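Local coordinates for uncharacterized protein (Eubacterium siraeum, PDB 4OBM) that has no established function but belongs to the LytR-CpsA-Psr family and probably acts at the cell envelope, as relatives that attach polymers to the cell wall do, at residues V26-S31 with K40-T45; K96-T101 with N198-N203; T106-M111 with N194-F199; G113-T118 with I177-I182. One frame throughout, in Å; residues are numbered along the deposited sequence.

Contact 1: V26-S31 with K40-T45; sequences VLMTLS and KYMTIT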
# COMPACT_ATOMS: atom_id res chain seq x y z
N VAL A 26 7.10 1.01 2.70
CA VAL A 26 6.62 -0.19 3.39
C VAL A 26 5.95 -1.09 2.37
O VAL A 26 5.06 -0.64 1.63
CB VAL A 26 5.64 0.10 4.58
CG1 VAL A 26 5.13 -1.20 5.23
CG2 VAL A 26 6.26 1.03 5.62
N LEU A 27 6.37 -2.35 2.33
CA LEU A 27 5.72 -3.34 1.49
C LEU A 27 4.58 -3.93 2.28
O LEU A 27 4.79 -4.45 3.36
CB LEU A 27 6.69 -4.43 1.01
CG LEU A 27 6.04 -5.63 0.30
CD1 LEU A 27 5.47 -5.22 -1.04
CD2 LEU A 27 7.03 -6.77 0.16
N MSE A 28 3.36 -3.83 1.74
CA MSE A 28 2.19 -4.39 2.40
C MSE A 28 1.66 -5.52 1.59
O MSE A 28 1.61 -5.43 0.36
CB MSE A 28 1.15 -3.32 2.65
CG MSE A 28 1.62 -2.32 3.70
SE MSE A 28 0.41 -0.90 4.01
CE MSE A 28 -0.24 -0.43 2.19
N THR A 29 1.36 -6.64 2.27
CA THR A 29 0.89 -7.86 1.62
C THR A 29 -0.31 -8.42 2.37
O THR A 29 -0.49 -8.12 3.55
CB THR A 29 2.04 -8.91 1.49
OG1 THR A 29 2.24 -9.58 2.73
CG2 THR A 29 3.36 -8.31 0.99
N LEU A 30 -1.13 -9.21 1.70
CA LEU A 30 -2.30 -9.79 2.30
C LEU A 30 -2.42 -11.26 1.96
O LEU A 30 -2.31 -11.64 0.80
CB LEU A 30 -3.57 -9.02 1.85
CG LEU A 30 -4.93 -9.63 2.22
CD1 LEU A 30 -5.18 -9.61 3.74
CD2 LEU A 30 -6.04 -8.97 1.46
N SER A 31 -2.65 -12.06 3.01
CA SER A 31 -2.85 -13.50 2.96
C SER A 31 -4.22 -13.82 3.51
O SER A 31 -4.77 -13.00 4.23
CB SER A 31 -1.75 -14.21 3.76
OG SER A 31 -1.93 -15.61 3.77
N LYS A 40 -1.89 -10.58 -2.35
CA LYS A 40 -1.87 -9.16 -2.75
C LYS A 40 -0.62 -8.48 -2.27
O LYS A 40 -0.08 -8.84 -1.23
CB LYS A 40 -3.13 -8.42 -2.30
CG LYS A 40 -4.30 -8.81 -3.18
CD LYS A 40 -5.59 -8.18 -2.77
CE LYS A 40 -6.76 -8.91 -3.39
NZ LYS A 40 -6.73 -8.87 -4.89
N TYR A 41 -0.10 -7.58 -3.10
CA TYR A 41 1.18 -6.91 -2.87
C TYR A 41 1.04 -5.45 -3.25
O TYR A 41 0.51 -5.14 -4.30
CB TYR A 41 2.31 -7.58 -3.68
CG TYR A 41 2.51 -9.04 -3.34
CD1 TYR A 41 1.77 -10.04 -3.97
CD2 TYR A 41 3.41 -9.43 -2.34
CE1 TYR A 41 1.89 -11.38 -3.60
CE2 TYR A 41 3.56 -10.77 -1.98
CZ TYR A 41 2.80 -11.74 -2.62
OH TYR A 41 2.92 -13.05 -2.26
N MSE A 42 1.43 -4.57 -2.32
CA MSE A 42 1.33 -3.12 -2.50
C MSE A 42 2.39 -2.43 -1.68
O MSE A 42 2.55 -2.74 -0.51
CB MSE A 42 -0.08 -2.61 -2.10
CG MSE A 42 -0.29 -1.09 -2.32
SE MSE A 42 -2.04 -0.47 -1.78
CE MSE A 42 -2.99 -1.14 -3.24
N THR A 43 3.14 -1.51 -2.31
CA THR A 43 4.09 -0.67 -1.59
C THR A 43 3.38 0.65 -1.26
O THR A 43 2.43 1.04 -1.94
CB THR A 43 5.40 -0.45 -2.35
OG1 THR A 43 5.10 0.13 -3.61
CG2 THR A 43 6.24 -1.74 -2.50
N ILE A 44 3.79 1.30 -0.17
CA ILE A 44 3.30 2.60 0.25
C ILE A 44 4.54 3.42 0.51
O ILE A 44 5.36 3.04 1.35
CB ILE A 44 2.27 2.59 1.42
CG1 ILE A 44 1.73 4.02 1.70
CG2 ILE A 44 2.75 1.84 2.68
CD1 ILE A 44 0.51 4.09 2.59
N THR A 45 4.72 4.48 -0.28
CA THR A 45 5.87 5.37 -0.20
C THR A 45 5.43 6.75 0.23
O THR A 45 4.67 7.42 -0.48
CB THR A 45 6.62 5.44 -1.55
OG1 THR A 45 7.02 4.13 -1.93
CG2 THR A 45 7.85 6.37 -1.50
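Backbone hydrogen bonds do most of the work between 26-31 and 40-45. Val26 with Ile44, Met28 with Met42 and Leu30 with Lys40 are the hydrogen-bonded antiparallel pairs, and the middle one is the tightest: Met28 N lies 2.6 Å from Met42 O, nearly along the C=O axis. Bonding slackens at the Leu30 end, where Lys40 N to Leu30 O is a weak 3.4 Å bond and Leu30 N sits above the carbonyl plane of Lys40. A CA-H...O contact from Thr29 CA to Lys40 O, at 3.2 Å, supplements it.

Apolar packing divides between the two faces. On the face of Val26, Met28 and Ile44, the Met28 chain runs straight through chi2 and then bends at chi3 (-41°), which lays its CE methyl diagonally across to Ile44 CG2, 3.8 Å away. Ile44 CG2 also meets Val26 CB at 3.9 Å. On the opposite face, Thr29 CG2 slants against the Tyr41 ring, 3.5 Å from CD2, while Leu27 CD1 touches Thr43 CG2 at 3.9 Å. The hydroxyl of Thr29 turns to Glu79.

Helix 70-90 covers the Leu27, Tyr41 and Thr43 face; Met42 and Ile44 pack on helix 164-181. This is a beta hairpin, its two strands lying inside the mixed sheet of an alpha/beta sandwich.

Contact 2: K96-T101 with N198-N203; sequences KYIRFT and NFTNTN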
# COMPACT_ATOMS: atom_id res chain seq x y z
N LYS A 96 11.03 -2.41 5.36
CA LYS A 96 9.93 -2.76 6.24
C LYS A 96 8.72 -3.26 5.49
O LYS A 96 8.45 -2.87 4.34
CB LYS A 96 9.54 -1.60 7.17
CG LYS A 96 10.65 -1.14 8.13
CD LYS A 96 11.30 -2.28 8.93
CE LYS A 96 12.41 -1.76 9.81
NZ LYS A 96 12.85 -2.77 10.80
N TYR A 97 8.01 -4.19 6.13
CA TYR A 97 6.83 -4.78 5.53
C TYR A 97 5.78 -5.08 6.58
O TYR A 97 6.12 -5.21 7.76
CB TYR A 97 7.20 -6.08 4.78
CG TYR A 97 7.77 -7.17 5.66
CD1 TYR A 97 6.94 -8.04 6.37
CD2 TYR A 97 9.14 -7.37 5.75
CE1 TYR A 97 7.46 -9.01 7.22
CE2 TYR A 97 9.68 -8.36 6.57
CZ TYR A 97 8.83 -9.19 7.29
OH TYR A 97 9.38 -10.16 8.09
N ILE A 98 4.52 -5.26 6.14
CA ILE A 98 3.40 -5.72 6.97
C ILE A 98 2.67 -6.83 6.20
O ILE A 98 2.17 -6.57 5.11
CB ILE A 98 2.39 -4.61 7.43
CG1 ILE A 98 3.08 -3.40 8.09
CG2 ILE A 98 1.30 -5.23 8.37
CD1 ILE A 98 2.20 -2.17 8.14
N ARG A 99 2.61 -8.03 6.74
CA ARG A 99 1.80 -9.06 6.10
C ARG A 99 0.52 -9.17 6.88
O ARG A 99 0.53 -9.59 8.04
CB ARG A 99 2.50 -10.43 5.98
CG ARG A 99 1.55 -11.52 5.46
CD ARG A 99 2.08 -12.92 5.65
NE ARG A 99 3.32 -13.07 4.90
CZ ARG A 99 3.93 -14.22 4.66
NH1 ARG A 99 3.42 -15.36 5.12
NH2 ARG A 99 5.06 -14.24 3.97
N PHE A 100 -0.58 -8.74 6.25
CA PHE A 100 -1.90 -8.82 6.85
C PHE A 100 -2.50 -10.16 6.57
O PHE A 100 -2.08 -10.84 5.64
CB PHE A 100 -2.83 -7.73 6.25
CG PHE A 100 -2.50 -6.32 6.66
CD1 PHE A 100 -2.91 -5.82 7.89
CD2 PHE A 100 -1.81 -5.47 5.80
CE1 PHE A 100 -2.60 -4.51 8.28
CE2 PHE A 100 -1.50 -4.16 6.18
CZ PHE A 100 -1.90 -3.69 7.41
N THR A 101 -3.52 -10.54 7.35
CA THR A 101 -4.34 -11.72 7.08
C THR A 101 -5.77 -11.21 6.88
O THR A 101 -6.02 -10.01 7.11
CB THR A 101 -4.24 -12.75 8.20
OG1 THR A 101 -4.85 -12.16 9.36
CG2 THR A 101 -2.79 -13.23 8.47
N ASN A 198 1.79 -5.38 17.41
CA ASN A 198 1.44 -6.50 18.27
C ASN A 198 0.64 -7.61 17.61
O ASN A 198 0.67 -8.71 18.15
CB ASN A 198 0.71 -6.01 19.54
CG ASN A 198 1.57 -5.17 20.46
OD1 ASN A 198 2.42 -5.67 21.20
ND2 ASN A 198 1.39 -3.86 20.44
N PHE A 199 -0.08 -7.38 16.51
CA PHE A 199 -0.94 -8.46 16.01
C PHE A 199 -0.74 -8.80 14.52
O PHE A 199 -1.34 -9.76 14.03
CB PHE A 199 -2.42 -8.14 16.31
CG PHE A 199 -2.69 -8.15 17.81
CD1 PHE A 199 -2.88 -9.35 18.49
CD2 PHE A 199 -2.65 -6.97 18.55
CE1 PHE A 199 -3.07 -9.36 19.87
CE2 PHE A 199 -2.84 -6.99 19.93
CZ PHE A 199 -3.06 -8.18 20.58
N THR A 200 0.14 -8.08 13.82
CA THR A 200 0.39 -8.39 12.43
C THR A 200 1.80 -8.97 12.28
O THR A 200 2.65 -8.73 13.13
CB THR A 200 0.18 -7.17 11.51
OG1 THR A 200 1.27 -6.26 11.64
CG2 THR A 200 -1.15 -6.47 11.74
N ASN A 201 2.03 -9.71 11.19
CA ASN A 201 3.34 -10.23 10.83
C ASN A 201 4.13 -9.05 10.24
O ASN A 201 3.89 -8.66 9.10
CB ASN A 201 3.20 -11.39 9.84
CG ASN A 201 4.48 -12.11 9.47
OD1 ASN A 201 5.60 -11.61 9.65
ND2 ASN A 201 4.34 -13.29 8.93
N THR A 202 5.02 -8.43 11.03
CA THR A 202 5.74 -7.25 10.56
C THR A 202 7.16 -7.17 11.15
O THR A 202 7.42 -7.78 12.18
CB THR A 202 4.91 -5.95 10.86
OG1 THR A 202 5.59 -4.81 10.35
CG2 THR A 202 4.61 -5.75 12.36
N ASN A 203 8.05 -6.38 10.51
CA ASN A 203 9.39 -6.15 11.04
C ASN A 203 9.52 -4.67 11.42
O ASN A 203 10.62 -4.17 11.64
CB ASN A 203 10.48 -6.59 10.05
CG ASN A 203 10.48 -5.82 8.76
OD1 ASN A 203 9.47 -5.26 8.34
ND2 ASN A 203 11.62 -5.79 8.09
O HOH W 1 -1.17 -10.13 10.03
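Thr202 OG1 is the best-held polar atom, gripped by two hydrogen bonds: it donates to Tyr97 O at 2.7 Å, in the carbonyl plane, and accepts from the backbone N of Ile204. Its first torsion, OG1 anti to the backbone N, swings the hydroxyl onto strand 94-100. One residue on, Asn203 OD1 takes the N-H of Tyr97 at 2.9 Å, again in the carbonyl plane. The same amide stacks on the Tyr97 ring, the planes 23° apart and OD1 offset toward the rim, while ND2 bonds to Asn95 O. The backbone carbonyl of the same residue is held too: Lys96 NZ donates to Asn203 O at 2.8 Å from above the carbonyl plane. Replacing Tyr97 by an alanine would remove the ring under this amide and would probably leave Asn203 less firmly oriented.

Asn201 OD1 lies at the edge of the Tyr97 ring, 4.0 Å from CE1. Its ND2 sits over one face of the Arg99 guanidinium, which is salt-bridged to Glu79. Between backbones, Arg99 N to Asn201 O is almost straight (2.8 Å, 176°); the return bond is weak, and a water donates to Arg99 O.

Strand 201-202 forms an outer edge of the mixed sheet, with 94-100 between it and 24-30. Helix 186-199 leads into it, and Ile196 packs against Ile98 and Phe100, beside helix 102-112.

Contact 3: T106-M111 with N194-F199; sequences TELFDM and NFIINF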
# COMPACT_ATOMS: atom_id res chain seq x y z
N THR A 106 -9.12 -6.78 8.36
CA THR A 106 -10.51 -6.44 8.66
C THR A 106 -10.56 -5.69 9.99
O THR A 106 -11.29 -4.70 10.12
CB THR A 106 -11.38 -7.71 8.67
OG1 THR A 106 -11.18 -8.42 7.43
CG2 THR A 106 -12.86 -7.42 8.88
N GLU A 107 -9.75 -6.15 10.97
CA GLU A 107 -9.63 -5.53 12.27
C GLU A 107 -9.04 -4.13 12.14
O GLU A 107 -9.57 -3.21 12.77
CB GLU A 107 -8.82 -6.38 13.23
CG GLU A 107 -9.41 -6.28 14.62
CD GLU A 107 -8.56 -6.72 15.79
OE1 GLU A 107 -7.89 -7.78 15.69
OE2 GLU A 107 -8.59 -6.02 16.82
N LEU A 108 -8.03 -3.93 11.26
CA LEU A 108 -7.47 -2.59 11.02
C LEU A 108 -8.57 -1.65 10.53
O LEU A 108 -8.76 -0.61 11.14
CB LEU A 108 -6.29 -2.61 10.02
CG LEU A 108 -5.72 -1.24 9.55
CD1 LEU A 108 -4.84 -0.60 10.60
CD2 LEU A 108 -4.89 -1.41 8.33
N PHE A 109 -9.33 -2.04 9.48
CA PHE A 109 -10.43 -1.25 8.91
C PHE A 109 -11.52 -0.94 9.95
O PHE A 109 -12.08 0.15 9.94
CB PHE A 109 -11.09 -2.00 7.73
CG PHE A 109 -10.32 -2.27 6.46
CD1 PHE A 109 -9.46 -1.32 5.92
CD2 PHE A 109 -10.54 -3.44 5.74
CE1 PHE A 109 -8.78 -1.57 4.73
CE2 PHE A 109 -9.87 -3.68 4.53
CZ PHE A 109 -9.00 -2.74 4.04
N ASP A 110 -11.86 -1.93 10.79
CA ASP A 110 -12.91 -1.84 11.82
C ASP A 110 -12.52 -0.84 12.93
O ASP A 110 -13.36 -0.15 13.49
CB ASP A 110 -13.13 -3.24 12.44
CG ASP A 110 -14.32 -3.29 13.38
OD1 ASP A 110 -15.46 -3.34 12.89
OD2 ASP A 110 -14.10 -3.25 14.60
N MSE A 111 -11.23 -0.79 13.21
CA MSE A 111 -10.61 0.05 14.20
C MSE A 111 -10.50 1.49 13.70
O MSE A 111 -10.83 2.42 14.44
CB MSE A 111 -9.23 -0.54 14.49
CG MSE A 111 -8.52 0.06 15.66
SE MSE A 111 -6.70 -0.55 15.62
CE MSE A 111 -6.33 -0.35 17.44
N ASN A 194 0.06 0.46 17.59
CA ASN A 194 0.10 -0.51 18.68
C ASN A 194 -0.49 -1.84 18.16
O ASN A 194 0.07 -2.90 18.45
CB ASN A 194 -0.63 -0.00 19.92
CG ASN A 194 -0.66 -0.97 21.08
OD1 ASN A 194 -1.68 -1.59 21.37
ND2 ASN A 194 0.47 -1.13 21.78
N PHE A 195 -1.57 -1.78 17.33
CA PHE A 195 -2.20 -2.96 16.71
C PHE A 195 -1.25 -3.61 15.65
O PHE A 195 -1.13 -4.83 15.62
CB PHE A 195 -3.56 -2.60 16.06
CG PHE A 195 -4.14 -3.76 15.29
CD1 PHE A 195 -4.72 -4.84 15.95
CD2 PHE A 195 -4.07 -3.81 13.90
CE1 PHE A 195 -5.21 -5.94 15.24
CE2 PHE A 195 -4.55 -4.92 13.19
CZ PHE A 195 -5.15 -5.95 13.86
N ILE A 196 -0.63 -2.79 14.77
CA ILE A 196 0.28 -3.28 13.73
C ILE A 196 1.44 -4.09 14.36
O ILE A 196 1.67 -5.23 13.98
CB ILE A 196 0.80 -2.11 12.84
CG1 ILE A 196 -0.32 -1.42 12.00
CG2 ILE A 196 2.05 -2.49 12.01
CD1 ILE A 196 -1.19 -2.33 11.03
N ILE A 197 2.15 -3.49 15.33
CA ILE A 197 3.32 -4.06 15.98
C ILE A 197 2.97 -5.34 16.76
O ILE A 197 3.76 -6.30 16.72
CB ILE A 197 4.01 -2.98 16.89
CG1 ILE A 197 4.70 -1.91 16.00
CG2 ILE A 197 5.02 -3.58 17.91
CD1 ILE A 197 5.15 -0.68 16.72
N ASN A 198 1.79 -5.38 17.41
CA ASN A 198 1.44 -6.50 18.27
C ASN A 198 0.64 -7.61 17.61
O ASN A 198 0.67 -8.71 18.15
CB ASN A 198 0.71 -6.01 19.54
CG ASN A 198 1.57 -5.17 20.46
OD1 ASN A 198 2.42 -5.67 21.20
ND2 ASN A 198 1.39 -3.86 20.44
N PHE A 199 -0.08 -7.38 16.51
CA PHE A 199 -0.94 -8.46 16.01
C PHE A 199 -0.74 -8.80 14.52
O PHE A 199 -1.34 -9.76 14.03
CB PHE A 199 -2.42 -8.14 16.31
CG PHE A 199 -2.69 -8.15 17.81
CD1 PHE A 199 -2.88 -9.35 18.49
CD2 PHE A 199 -2.65 -6.97 18.55
CE1 PHE A 199 -3.07 -9.36 19.87
CE2 PHE A 199 -2.84 -6.99 19.93
CZ PHE A 199 -3.06 -8.18 20.58
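A carboxylate pressed against a phenyl ring is the oddity here: Glu107 OE1 comes within 3.3 Å of Phe195 CE1, with the two planes 65° apart. The approach is oblique, and no hydrogen bond crosses between the helices. Chi1 of Glu107 (-143°) lies well away from a staggered value, and the chain beyond CG is extended. Its CB also leans on the ring, 3.7 Å from Phe195 CZ.

Phe195 carries the contact. With CG anti to its backbone N, the ring spans much of the 11.2 Å between the axes of the two short segments. Met111 comes in one helical turn after Glu107: its extended chain puts SE 4.9 Å from the ring centroid, 41° off the normal, an oblique Met-aromatic contact. Selenium touches Phe195 CB as well, at 3.8 Å. Leu108 fills in between, its CB beside Phe195 CE2, and its CD1 meets Ile196 CD1 at 4.1 Å, the two chains crossing obliquely. These last two side chains also pack on Phe100 of strand 94-100.

Within helix 186-199, Asn194 O accepts both Asn198 N and Asn198 ND2, the latter at 2.6 Å, on a lone pair, so the Asn198 amide folds back on its own helix.

The two nearly antiparallel helices, 102-112 and 186-199, form part of the helical layer on the sheet face of Ile98 and Phe100, as in an alpha/beta sandwich; Phe195 fills the space between them.

Contact 4: G113-T118 with I177-I182; sequences GNTTLT and IDQNFI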
# COMPACT_ATOMS: atom_id res chain seq x y z
N GLY A 113 -11.97 3.09 10.79
CA GLY A 113 -13.25 3.66 10.38
C GLY A 113 -13.69 3.16 9.02
O GLY A 113 -12.92 2.50 8.33
N ASN A 114 -14.94 3.47 8.66
CA ASN A 114 -15.59 3.10 7.40
C ASN A 114 -15.08 3.94 6.22
O ASN A 114 -14.62 5.06 6.41
CB ASN A 114 -17.08 3.31 7.52
CG ASN A 114 -17.78 2.52 8.60
OD1 ASN A 114 -17.41 1.38 8.92
ND2 ASN A 114 -18.84 3.10 9.13
N THR A 115 -15.23 3.42 4.99
CA THR A 115 -14.86 4.17 3.79
C THR A 115 -16.08 4.27 2.86
O THR A 115 -16.82 3.30 2.69
CB THR A 115 -13.64 3.52 3.09
OG1 THR A 115 -12.62 3.27 4.06
CG2 THR A 115 -13.06 4.41 2.00
N THR A 116 -16.28 5.46 2.27
CA THR A 116 -17.35 5.74 1.32
C THR A 116 -16.78 5.58 -0.10
O THR A 116 -15.83 6.27 -0.46
CB THR A 116 -17.96 7.11 1.60
OG1 THR A 116 -18.67 7.04 2.83
CG2 THR A 116 -18.90 7.56 0.50
N LEU A 117 -17.33 4.64 -0.87
CA LEU A 117 -16.86 4.32 -2.23
C LEU A 117 -17.98 4.31 -3.23
O LEU A 117 -19.09 3.85 -2.93
CB LEU A 117 -16.15 2.95 -2.26
CG LEU A 117 -15.09 2.66 -1.19
CD1 LEU A 117 -14.87 1.17 -1.02
CD2 LEU A 117 -13.79 3.40 -1.49
N THR A 118 -17.67 4.74 -4.46
CA THR A 118 -18.60 4.71 -5.58
C THR A 118 -18.35 3.43 -6.38
O THR A 118 -17.32 3.30 -7.04
CB THR A 118 -18.49 5.99 -6.44
OG1 THR A 118 -18.77 7.12 -5.62
CG2 THR A 118 -19.45 5.98 -7.63
N ILE A 177 -7.36 5.93 3.29
CA ILE A 177 -6.32 6.77 3.90
C ILE A 177 -6.80 8.23 3.97
O ILE A 177 -6.61 8.88 4.99
CB ILE A 177 -4.95 6.63 3.18
CG1 ILE A 177 -4.35 5.21 3.40
CG2 ILE A 177 -3.95 7.73 3.64
CD1 ILE A 177 -3.25 4.77 2.39
N ASP A 178 -7.38 8.75 2.88
CA ASP A 178 -7.88 10.13 2.80
C ASP A 178 -9.06 10.40 3.72
O ASP A 178 -9.10 11.46 4.34
CB ASP A 178 -8.29 10.46 1.36
CG ASP A 178 -7.14 10.60 0.40
OD1 ASP A 178 -5.97 10.66 0.86
OD2 ASP A 178 -7.40 10.70 -0.82
N GLN A 179 -10.02 9.48 3.79
CA GLN A 179 -11.22 9.71 4.59
C GLN A 179 -11.04 9.50 6.09
O GLN A 179 -11.83 10.04 6.87
CB GLN A 179 -12.37 8.82 4.11
CG GLN A 179 -12.90 9.23 2.74
CD GLN A 179 -13.69 8.13 2.11
OE1 GLN A 179 -14.36 7.35 2.80
NE2 GLN A 179 -13.66 8.06 0.79
N ASN A 180 -10.04 8.69 6.50
CA ASN A 180 -9.87 8.36 7.92
C ASN A 180 -8.53 8.75 8.53
O ASN A 180 -8.39 8.58 9.74
CB ASN A 180 -10.05 6.87 8.11
CG ASN A 180 -11.42 6.37 7.79
OD1 ASN A 180 -12.38 6.64 8.51
ND2 ASN A 180 -11.51 5.62 6.70
N PHE A 181 -7.54 9.20 7.74
CA PHE A 181 -6.24 9.55 8.33
C PHE A 181 -5.98 11.03 8.29
O PHE A 181 -5.22 11.52 9.13
CB PHE A 181 -5.06 8.80 7.68
CG PHE A 181 -4.94 7.35 8.08
CD1 PHE A 181 -5.78 6.39 7.54
CD2 PHE A 181 -3.96 6.95 8.98
CE1 PHE A 181 -5.66 5.05 7.91
CE2 PHE A 181 -3.83 5.61 9.33
CZ PHE A 181 -4.68 4.66 8.80
N ILE A 182 -6.60 11.76 7.34
CA ILE A 182 -6.43 13.21 7.27
C ILE A 182 -7.09 13.79 8.53
O ILE A 182 -8.24 13.47 8.82
CB ILE A 182 -6.96 13.83 5.94
CG1 ILE A 182 -6.14 13.32 4.73
CG2 ILE A 182 -6.96 15.38 5.99
CD1 ILE A 182 -6.72 13.59 3.31
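The Gln179 side chain crosses that of Thr115 at about a right angle, its OE1 3.3 Å from Thr115 CG2. From there the amide grips the next residue at both backbone groups. Thr116 N donates to Gln179 OE1 at 2.7 Å, nearly straight (171°) and on a lone pair; Gln179 NE2 returns a bond to Thr116 O at 3.1 Å, also on a lone pair. A chain extended beyond CG carries the group that far from the helix. The pair of bonds holds the amide flat and fixes which end is oxygen and which nitrogen.

Strand 115-119 forms a two-stranded antiparallel sheet with 141-143, to which Thr115 and Leu117 bond. Thr116 therefore presents its N-H and C=O on the opposite edge, and there the glutamine amide pairs with it much as another strand's peptide would, at the C-terminal end of helix 164-181.

Asn180 holds the turn before the strand. Its ND2 reaches Asn114 O at 3.2 Å, coming from well above that carbonyl's plane, and also bonds to Phe176 O within its own helix. Replacing Asn180 by an alanine would remove both bonds from this amide and would probably loosen the turn at Asn114 from the helix end.

OD1 of the same amide faces Gly113 CA at 3.6 Å. Gly113 follows helix 102-112 with phi 145°; a CB on it would fall 2.5 Å from Asn180 OD1 and jam against the preceding carbonyl oxygen.

How the contacts relate
Contacts 1 and 2 belong to one sheet: strands 24-30 and 94-100 are neighbours, with Thr29 O 2.8 Å from Phe100 N and Leu27 O 2.9 Å from Ile98 N. Contact 3 packs against contact 2, their centres 10 Å apart. Asn198 and Phe199 belong to both, and Phe100 CE1 meets Ile196 CD1 at 3.8 Å. Contact 4 is nested inside the chain loops closed by contacts 2 and 3; it touches contact 1 where Ile44 CD1 meets Ile177 CD1, also at 3.8 Å. A pentaethylene glycol, probably from the crystallisation liquor, lies about 3 Å from the Met28 side chain and about 4 Å from those of Phe100 and Leu108, and may mark a pocket between contacts 1, 2 and 3.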